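Local coordinates for protein transcription elongation factor SPT6 (Candida glabrata, PDB 3PJP) that binds the phosphorylated C-terminal repeat domain of RNA polymerase II through its tandem SH2 domain and probably acts as a histone chaperone during transcription elongation, at residues A[74-79]-A[84-89]; A[162-167]-A[171-176]. All blocks are in the same frame, centred on the assembly; numbering follows the deposited sequence.

In the fold
Interaction 1 joins strand 75-78 to the start of helix 86-105 in the first SH2 unit; interaction 2 is the hairpin of strands 159-166 and 171-173 in the sheet of the second. Their centres lie about 23 Å apart and their nearest atoms about 5 Å apart, without touching. Helix 86-105 relates them: its first turn receives Leu76 and Val78, while Leu166 packs on Lys97, Leu100 and Leu101, and Phe171 on Leu104. Lys97 also forms a salt bridge with Glu79, placing it beside both regions. The evidence is therefore of one helix lying against both sheets of the tandem SH2 module. An acetate about 5 Å from the His84 side chain is probably from the crystallisation liquor.

Interaction 1 of 2, residues A[74-79]-A[84-89]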
ATOM      1  N   LYS A  74     -19.416  10.590 -14.476  1.00 19.60           N
ATOM      2  CA  LYS A  74     -19.507  11.760 -13.603  1.00 23.95           C
ATOM      3  C   LYS A  74     -18.990  11.467 -12.190  1.00 18.90           C
ATOM      4  O   LYS A  74     -18.665  12.398 -11.434  1.00 18.34           O
ATOM      5  CB  LYS A  74     -20.956  12.254 -13.497  1.00 27.83           C
ATOM      6  CG  LYS A  74     -21.482  13.031 -14.699  1.00 41.04           C
ATOM      7  CD  LYS A  74     -22.880  13.557 -14.394  1.00 45.93           C
ATOM      8  CE  LYS A  74     -23.663  13.867 -15.655  1.00 45.24           C
ATOM      9  NZ  LYS A  74     -25.119  13.648 -15.443  1.00 44.29           N
ATOM     10  N   VAL A  75     -18.941  10.182 -11.838  1.00 19.62           N
ATOM     11  CA  VAL A  75     -18.487   9.733 -10.521  1.00 16.54           C
ATOM     12  C   VAL A  75     -17.487   8.614 -10.756  1.00 16.91           C
ATOM     13  O   VAL A  75     -17.757   7.714 -11.541  1.00 20.60           O
ATOM     14  CB  VAL A  75     -19.666   9.202  -9.664  1.00 17.32           C
ATOM     15  CG1 VAL A  75     -19.182   8.635  -8.324  1.00 16.77           C
ATOM     16  CG2 VAL A  75     -20.675  10.315  -9.393  1.00 19.18           C
ATOM     17  N   LEU A  76     -16.332   8.692 -10.098  1.00 15.12           N
ATOM     18  CA  LEU A  76     -15.299   7.669 -10.214  1.00 16.31           C
ATOM     19  C   LEU A  76     -15.032   7.050  -8.863  1.00 16.45           C
ATOM     20  O   LEU A  76     -14.855   7.761  -7.883  1.00 18.17           O
ATOM     21  CB  LEU A  76     -14.008   8.292 -10.737  1.00 18.73           C
ATOM     22  CG  LEU A  76     -14.092   9.100 -12.037  1.00 18.01           C
ATOM     23  CD1 LEU A  76     -12.739   9.731 -12.318  1.00 20.13           C
ATOM     24  CD2 LEU A  76     -14.567   8.257 -13.220  1.00 19.89           C
ATOM     25  N   VAL A  77     -14.975   5.725  -8.827  1.00 13.60           N
ATOM     26  CA  VAL A  77     -14.837   5.012  -7.553  1.00 12.82           C
ATOM     27  C   VAL A  77     -13.485   4.316  -7.460  1.00 16.48           C
ATOM     28  O   VAL A  77     -13.096   3.575  -8.364  1.00 18.95           O
ATOM     29  CB  VAL A  77     -15.949   3.975  -7.376  1.00 19.67           C
ATOM     30  CG1 VAL A  77     -15.862   3.338  -5.981  1.00 16.68           C
ATOM     31  CG2 VAL A  77     -17.304   4.630  -7.556  1.00 21.42           C
ATOM     32  N   VAL A  78     -12.754   4.587  -6.382  1.00 13.46           N
ATOM     33  CA  VAL A  78     -11.506   3.885  -6.116  1.00 13.45           C
ATOM     34  C   VAL A  78     -11.561   3.311  -4.708  1.00 14.61           C
ATOM     35  O   VAL A  78     -11.762   4.043  -3.745  1.00 15.97           O
ATOM     36  CB  VAL A  78     -10.279   4.799  -6.205  1.00 18.28           C
ATOM     37  CG1 VAL A  78      -9.003   3.960  -6.087  1.00 18.33           C
ATOM     38  CG2 VAL A  78     -10.274   5.550  -7.522  1.00 19.67           C
ATOM     39  N   GLU A  79     -11.385   1.996  -4.620  1.00 15.10           N
ATOM     40  CA  GLU A  79     -11.420   1.289  -3.341  1.00 20.67           C
ATOM     41  C   GLU A  79     -12.547   1.758  -2.433  1.00 22.14           C
ATOM     42  O   GLU A  79     -12.330   2.093  -1.260  1.00 23.79           O
ATOM     43  CB  GLU A  79     -10.064   1.401  -2.645  1.00 26.84           C
ATOM     44  CG  GLU A  79      -8.928   0.883  -3.508  1.00 37.86           C
ATOM     45  CD  GLU A  79      -7.659   0.631  -2.728  1.00 50.20           C
ATOM     46  OE1 GLU A  79      -7.725   0.553  -1.482  1.00 55.04           O
ATOM     47  OE2 GLU A  79      -6.595   0.503  -3.368  1.00 54.74           O
ATOM     48  N   HIS A  84     -15.107  12.943  -7.841  1.00 18.79           N
ATOM     49  CA  HIS A  84     -15.714  13.626  -8.980  1.00 18.92           C
ATOM     50  C   HIS A  84     -14.956  13.446 -10.285  1.00 21.97           C
ATOM     51  O   HIS A  84     -15.557  13.423 -11.366  1.00 19.68           O
ATOM     52  CB  HIS A  84     -15.816  15.126  -8.705  1.00 12.60           C
ATOM     53  CG  HIS A  84     -16.653  15.465  -7.518  1.00 14.85           C
ATOM     54  ND1 HIS A  84     -18.004  15.207  -7.464  1.00 19.44           N
ATOM     55  CD2 HIS A  84     -16.329  16.046  -6.339  1.00 17.26           C
ATOM     56  CE1 HIS A  84     -18.478  15.609  -6.295  1.00 19.46           C
ATOM     57  NE2 HIS A  84     -17.482  16.127  -5.598  1.00 19.54           N
ATOM     58  N   ASP A  85     -13.634  13.369 -10.198  1.00 15.51           N
ATOM     59  CA  ASP A  85     -12.825  13.398 -11.413  1.00 16.70           C
ATOM     60  C   ASP A  85     -11.407  12.906 -11.148  1.00 20.17           C
ATOM     61  O   ASP A  85     -11.033  12.639  -9.999  1.00 18.25           O
ATOM     62  CB  ASP A  85     -12.810  14.816 -12.002  1.00 19.77           C
ATOM     63  CG  ASP A  85     -12.378  15.857 -10.989  1.00 28.73           C
ATOM     64  OD1 ASP A  85     -11.214  15.790 -10.550  1.00 21.35           O
ATOM     65  OD2 ASP A  85     -13.197  16.738 -10.629  1.00 30.03           O
ATOM     66  N   LEU A  86     -10.625  12.775 -12.216  1.00 18.56           N
ATOM     67  CA  LEU A  86      -9.294  12.194 -12.099  1.00 16.30           C
ATOM     68  C   LEU A  86      -8.358  13.083 -11.294  1.00 15.80           C
ATOM     69  O   LEU A  86      -7.523  12.589 -10.547  1.00 18.61           O
ATOM     70  CB  LEU A  86      -8.700  11.941 -13.493  1.00 17.35           C
ATOM     71  CG  LEU A  86      -9.379  10.827 -14.293  1.00 17.02           C
ATOM     72  CD1 LEU A  86      -8.937  10.887 -15.751  1.00 16.03           C
ATOM     73  CD2 LEU A  86      -9.075   9.468 -13.726  1.00 18.34           C
ATOM     74  N   ASP A  87      -8.470  14.397 -11.446  1.00 18.95           N
ATOM     75  CA  ASP A  87      -7.580  15.268 -10.689  1.00 20.50           C
ATOM     76  C   ASP A  87      -7.819  15.151  -9.184  1.00 18.78           C
ATOM     77  O   ASP A  87      -6.884  15.245  -8.390  1.00 19.01           O
ATOM     78  CB  ASP A  87      -7.722  16.721 -11.140  1.00 18.79           C
ATOM     79  CG  ASP A  87      -7.041  16.974 -12.468  1.00 29.23           C
ATOM     80  OD1 ASP A  87      -5.941  16.423 -12.686  1.00 28.54           O
ATOM     81  OD2 ASP A  87      -7.606  17.714 -13.293  1.00 36.95           O
ATOM     82  N   GLN A  88      -9.073  14.958  -8.802  1.00 15.71           N
ATOM     83  CA  GLN A  88      -9.406  14.800  -7.384  1.00 16.69           C
ATOM     84  C   GLN A  88      -8.816  13.494  -6.848  1.00 18.53           C
ATOM     85  O   GLN A  88      -8.338  13.443  -5.705  1.00 19.76           O
ATOM     86  CB  GLN A  88     -10.918  14.842  -7.138  1.00 15.93           C
ATOM     87  CG  GLN A  88     -11.279  14.834  -5.652  1.00 15.28           C
ATOM     88  CD  GLN A  88     -12.759  14.682  -5.415  1.00 25.72           C
ATOM     89  OE1 GLN A  88     -13.529  14.482  -6.352  1.00 26.82           O
ATOM     90  NE2 GLN A  88     -13.170  14.782  -4.160  1.00 32.56           N
ATOM     91  N   ILE A  89      -8.865  12.443  -7.666  1.00 16.49           N
ATOM     92  CA  ILE A  89      -8.244  11.157  -7.309  1.00 18.94           C
ATOM     93  C   ILE A  89      -6.751  11.342  -7.099  1.00 18.05           C
ATOM     94  O   ILE A  89      -6.193  10.844  -6.139  1.00 18.46           O
ATOM     95  CB  ILE A  89      -8.504  10.063  -8.365  1.00 15.59           C
ATOM     96  CG1 ILE A  89      -9.977   9.658  -8.357  1.00 17.65           C
ATOM     97  CG2 ILE A  89      -7.616   8.817  -8.126  1.00 15.00           C
ATOM     98  CD1 ILE A  89     -10.373   8.755  -9.492  1.00 21.90           C
TER
HETATM   99  O   HOH W   1     -19.579  14.116  -9.520  1.00 30.68           O
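Val78 and Ile89 make the nearest CA pair between strand 75-78 and the first turn of helix 86-105, 8.1 Å apart; no direct hydrogen bond crosses, and the segments meet largely through apolar side chains and one bridging water. Leu76 does most of the reaching. Its CG stands beside the backbone N (chi1 -53°), which carries the CD1 branch to the start of the helix. There Leu76 CD1 lies 3.6 Å from Asp85 C and also meets Leu86 N. Leu76 CD1 also touches Leu86 CD2 at 3.9 Å. Ile89 sends its extended CG1-CD1 arm toward the strand, with Ile89 CD1 3.8 Å from Leu76 CD1. Ile89 CD1 lies equally 3.8 Å from Val78 CG2, so that one methyl spans the two strand residues.

This is the first SH2 unit of the tandem: its central sheet, with strand 75-78 between strands 55-64 and 81-83, packs against the helix that follows. Leu76 also rests on Ile61 and Glu63, and Lys74 and Val75 together face Leu64 in a classic beta bulge.

Two side-chain bonds hold the start of the helix. Asp85 is the N-cap, and its OD1 accepts from Gln88 N at 2.9 Å, met nearly along the C-O axis. Gln88 returns its OE1 to His84 N, a 2.7 Å bond that is almost straight (171°). At the margin, a water donates to Lys74 O at 2.7 Å and sits in the His84 ring plane, hydrogen-bonded to ND1, bridging the segments.

Interaction 2 of 2, residues A[162-167]-A[171-176]; sequences WNVKLT and FFLVNY
Lys165 and Phe172 form an antiparallel hydrogen-bonded pair: Lys165 N donates to Phe172 O over 2.9 Å at 160°, in the carbonyl plane and on a lone pair. The return bond, from Phe172 N to Lys165 O, is 2.8 Å long. Leu166 and Phe171 follow as a non-hydrogen-bonded pair toward the turn of this hairpin in the sheet of the second SH2 unit.

Val164 can be followed outward from the backbone. Its CA makes a CA-H...O contact with Phe172 O at 3.3 Å, and CB lies 4.0 Å from that same oxygen. From there the branches part. CG1, pointing opposite the backbone N about the CA-CB bond (chi1 174°), is 3.7 Å from both Phe171 CB and Phe172 O, whereas CG2, beside the N, meets Leu173 CD1 at 4.0 Å. Leu173 CD1 also comes within 3.4 Å of Asn163 O and approaches the Trp162 ring obliquely.

Further along, Leu166 CD1 stands 4.0 Å from Phe171 CE1, again oblique to the ring. Leu166 continues onto Leu100 and Leu101 of helix 86-105, and Phe171 onto Val181 and Leu184 of helix 181-191. Phe172 O thus takes one N-H and one weaker C-H contact, while the buried side chains of Val164, Leu166, Phe171 and Leu173 meet one another only through carbon: hydrogen bonds set the register, and apolar packing continues from the hairpin to the helices.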
ATOM      1  N   TRP A 162       2.777 -10.762  10.676  1.00 16.46           N
ATOM      2  CA  TRP A 162       1.475 -10.199  10.355  1.00 18.75           C
ATOM      3  C   TRP A 162       1.574  -9.364   9.079  1.00 16.75           C
ATOM      4  O   TRP A 162       2.665  -9.134   8.558  1.00 15.44           O
ATOM      5  CB  TRP A 162       0.947  -9.356  11.511  1.00 14.13           C
ATOM      6  CG  TRP A 162       0.486 -10.184  12.681  1.00 13.54           C
ATOM      7  CD1 TRP A 162       0.524 -11.554  12.794  1.00 14.94           C
ATOM      8  CD2 TRP A 162      -0.039  -9.694  13.919  1.00 17.12           C
ATOM      9  NE1 TRP A 162       0.036 -11.931  14.019  1.00 18.45           N
ATOM     10  CE2 TRP A 162      -0.320 -10.812  14.726  1.00 17.89           C
ATOM     11  CE3 TRP A 162      -0.319  -8.415  14.415  1.00 19.25           C
ATOM     12  CZ2 TRP A 162      -0.860 -10.689  16.016  1.00 17.45           C
ATOM     13  CZ3 TRP A 162      -0.855  -8.291  15.686  1.00 17.94           C
ATOM     14  CH2 TRP A 162      -1.123  -9.423  16.475  1.00 21.33           C
ATOM     15  N   ASN A 163       0.433  -8.902   8.576  1.00 12.93           N
ATOM     16  CA  ASN A 163       0.403  -8.277   7.258  1.00 13.55           C
ATOM     17  C   ASN A 163      -0.303  -6.939   7.339  1.00 14.60           C
ATOM     18  O   ASN A 163      -1.353  -6.836   7.958  1.00 15.99           O
ATOM     19  CB  ASN A 163      -0.308  -9.182   6.262  1.00 15.01           C
ATOM     20  CG  ASN A 163       0.418 -10.509   6.069  1.00 16.02           C
ATOM     21  OD1 ASN A 163       1.412 -10.583   5.347  1.00 18.99           O
ATOM     22  ND2 ASN A 163      -0.060 -11.550   6.737  1.00 17.63           N
ATOM     23  N   VAL A 164       0.282  -5.930   6.699  1.00 10.94           N
ATOM     24  CA  VAL A 164      -0.246  -4.572   6.767  1.00 12.53           C
ATOM     25  C   VAL A 164      -0.466  -4.085   5.341  1.00 13.55           C
ATOM     26  O   VAL A 164       0.436  -4.174   4.510  1.00 16.19           O
ATOM     27  CB  VAL A 164       0.743  -3.626   7.472  1.00 12.18           C
ATOM     28  CG1 VAL A 164       0.248  -2.185   7.402  1.00 14.78           C
ATOM     29  CG2 VAL A 164       0.938  -4.028   8.932  1.00 13.94           C
ATOM     30  N   LYS A 165      -1.669  -3.584   5.043  1.00 12.97           N
ATOM     31  CA  LYS A 165      -1.972  -3.101   3.690  1.00 12.03           C
ATOM     32  C   LYS A 165      -1.979  -1.577   3.662  1.00 12.45           C
ATOM     33  O   LYS A 165      -2.639  -0.924   4.475  1.00 15.01           O
ATOM     34  CB  LYS A 165      -3.319  -3.655   3.207  1.00 13.75           C
ATOM     35  CG  LYS A 165      -3.827  -3.042   1.878  1.00 20.88           C
ATOM     36  CD  LYS A 165      -3.303  -3.758   0.664  1.00 26.70           C
ATOM     37  CE  LYS A 165      -4.056  -3.296  -0.589  1.00 40.09           C
ATOM     38  NZ  LYS A 165      -3.562  -3.952  -1.830  1.00 53.10           N
ATOM     39  N   LEU A 166      -1.218  -1.017   2.729  1.00 12.92           N
ATOM     40  CA  LEU A 166      -1.208   0.431   2.523  1.00 11.90           C
ATOM     41  C   LEU A 166      -2.514   0.823   1.856  1.00 13.00           C
ATOM     42  O   LEU A 166      -2.846   0.299   0.795  1.00 17.72           O
ATOM     43  CB  LEU A 166      -0.041   0.797   1.595  1.00 12.38           C
ATOM     44  CG  LEU A 166       0.019   2.268   1.179  1.00 15.85           C
ATOM     45  CD1 LEU A 166       0.293   3.139   2.387  1.00 23.20           C
ATOM     46  CD2 LEU A 166       1.098   2.490   0.091  1.00 17.15           C
ATOM     47  N   THR A 167      -3.266   1.731   2.474  1.00 16.34           N
ATOM     48  CA  THR A 167      -4.450   2.289   1.816  1.00 16.47           C
ATOM     49  C   THR A 167      -4.310   3.798   1.685  1.00 16.92           C
ATOM     50  O   THR A 167      -3.334   4.384   2.146  1.00 16.99           O
ATOM     51  CB  THR A 167      -5.751   1.977   2.572  1.00 21.94           C
ATOM     52  OG1 THR A 167      -5.836   2.820   3.726  1.00 18.60           O
ATOM     53  CG2 THR A 167      -5.802   0.496   2.985  1.00 21.56           C
ATOM     54  N   PHE A 171      -2.931   2.557   7.279  1.00 15.45           N
ATOM     55  CA  PHE A 171      -2.321   1.233   7.246  1.00 16.62           C
ATOM     56  C   PHE A 171      -3.286   0.227   7.850  1.00 13.94           C
ATOM     57  O   PHE A 171      -3.600   0.295   9.059  1.00 16.57           O
ATOM     58  CB  PHE A 171      -1.006   1.253   8.031  1.00 15.52           C
ATOM     59  CG  PHE A 171      -0.107   2.385   7.656  1.00 14.33           C
ATOM     60  CD1 PHE A 171       0.733   2.276   6.553  1.00 14.22           C
ATOM     61  CD2 PHE A 171      -0.113   3.568   8.380  1.00 14.11           C
ATOM     62  CE1 PHE A 171       1.558   3.329   6.188  1.00 17.37           C
ATOM     63  CE2 PHE A 171       0.707   4.624   8.035  1.00 17.91           C
ATOM     64  CZ  PHE A 171       1.551   4.507   6.928  1.00 17.33           C
ATOM     65  N   PHE A 172      -3.798  -0.674   7.022  1.00 14.62           N
ATOM     66  CA  PHE A 172      -4.761  -1.651   7.509  1.00 14.55           C
ATOM     67  C   PHE A 172      -4.048  -2.826   8.157  1.00 14.98           C
ATOM     68  O   PHE A 172      -3.221  -3.491   7.538  1.00 16.48           O
ATOM     69  CB  PHE A 172      -5.702  -2.135   6.403  1.00 12.83           C
ATOM     70  CG  PHE A 172      -6.759  -3.083   6.890  1.00 12.63           C
ATOM     71  CD1 PHE A 172      -7.949  -2.603   7.425  1.00 18.54           C
ATOM     72  CD2 PHE A 172      -6.553  -4.452   6.840  1.00 17.18           C
ATOM     73  CE1 PHE A 172      -8.920  -3.480   7.890  1.00 20.18           C
ATOM     74  CE2 PHE A 172      -7.521  -5.334   7.308  1.00 23.20           C
ATOM     75  CZ  PHE A 172      -8.700  -4.853   7.829  1.00 19.79           C
ATOM     76  N   LEU A 173      -4.354  -3.029   9.430  1.00 13.88           N
ATOM     77  CA  LEU A 173      -3.855  -4.175  10.183  1.00 13.40           C
ATOM     78  C   LEU A 173      -5.013  -4.827  10.935  1.00 12.18           C
ATOM     79  O   LEU A 173      -5.537  -4.256  11.911  1.00 15.45           O
ATOM     80  CB  LEU A 173      -2.752  -3.746  11.158  1.00 11.69           C
ATOM     81  CG  LEU A 173      -2.232  -4.853  12.081  1.00 14.95           C
ATOM     82  CD1 LEU A 173      -1.635  -5.985  11.252  1.00 17.00           C
ATOM     83  CD2 LEU A 173      -1.211  -4.312  13.078  1.00 17.76           C
ATOM     84  N   VAL A 174      -5.404  -6.014  10.461  1.00 14.36           N
ATOM     85  CA  VAL A 174      -6.422  -6.861  11.097  1.00 17.12           C
ATOM     86  C   VAL A 174      -7.826  -6.245  11.157  1.00 18.46           C
ATOM     87  O   VAL A 174      -8.775  -6.789  10.586  1.00 19.93           O
ATOM     88  CB  VAL A 174      -5.987  -7.315  12.504  1.00 16.95           C
ATOM     89  CG1 VAL A 174      -7.070  -8.185  13.148  1.00 22.10           C
ATOM     90  CG2 VAL A 174      -4.670  -8.081  12.415  1.00 22.23           C
ATOM     91  N   ASN A 175      -7.947  -5.107  11.828  1.00 18.03           N
ATOM     92  CA  ASN A 175      -9.257  -4.520  12.070  1.00 21.45           C
ATOM     93  C   ASN A 175      -9.443  -3.115  11.538  1.00 20.90           C
ATOM     94  O   ASN A 175     -10.445  -2.826  10.884  1.00 22.67           O
ATOM     95  CB  ASN A 175      -9.641  -4.598  13.565  1.00 21.13           C
ATOM     96  CG  ASN A 175      -8.623  -3.919  14.508  1.00 23.07           C
ATOM     97  OD1 ASN A 175      -8.894  -3.779  15.705  1.00 35.94           O
ATOM     98  ND2 ASN A 175      -7.469  -3.510  13.988  1.00 19.32           N
ATOM     99  N   TYR A 176      -8.472  -2.249  11.807  1.00 18.14           N
ATOM    100  CA  TYR A 176      -8.611  -0.841  11.493  1.00 18.36           C
ATOM    101  C   TYR A 176      -7.617  -0.384  10.444  1.00 21.29           C
ATOM    102  O   TYR A 176      -6.563  -0.990  10.257  1.00 17.12           O
ATOM    103  CB  TYR A 176      -8.385   0.018  12.737  1.00 16.78           C
ATOM    104  CG  TYR A 176      -9.273  -0.296  13.924  1.00 17.38           C
ATOM    105  CD1 TYR A 176     -10.558  -0.813  13.758  1.00 16.73           C
ATOM    106  CD2 TYR A 176      -8.828  -0.049  15.203  1.00 20.93           C
ATOM    107  CE1 TYR A 176     -11.365  -1.084  14.866  1.00 14.48           C
ATOM    108  CE2 TYR A 176      -9.620  -0.321  16.305  1.00 19.79           C
ATOM    109  CZ  TYR A 176     -10.885  -0.834  16.125  1.00 19.51           C
ATOM    110  OH  TYR A 176     -11.667  -1.106  17.224  1.00 22.36           O
TER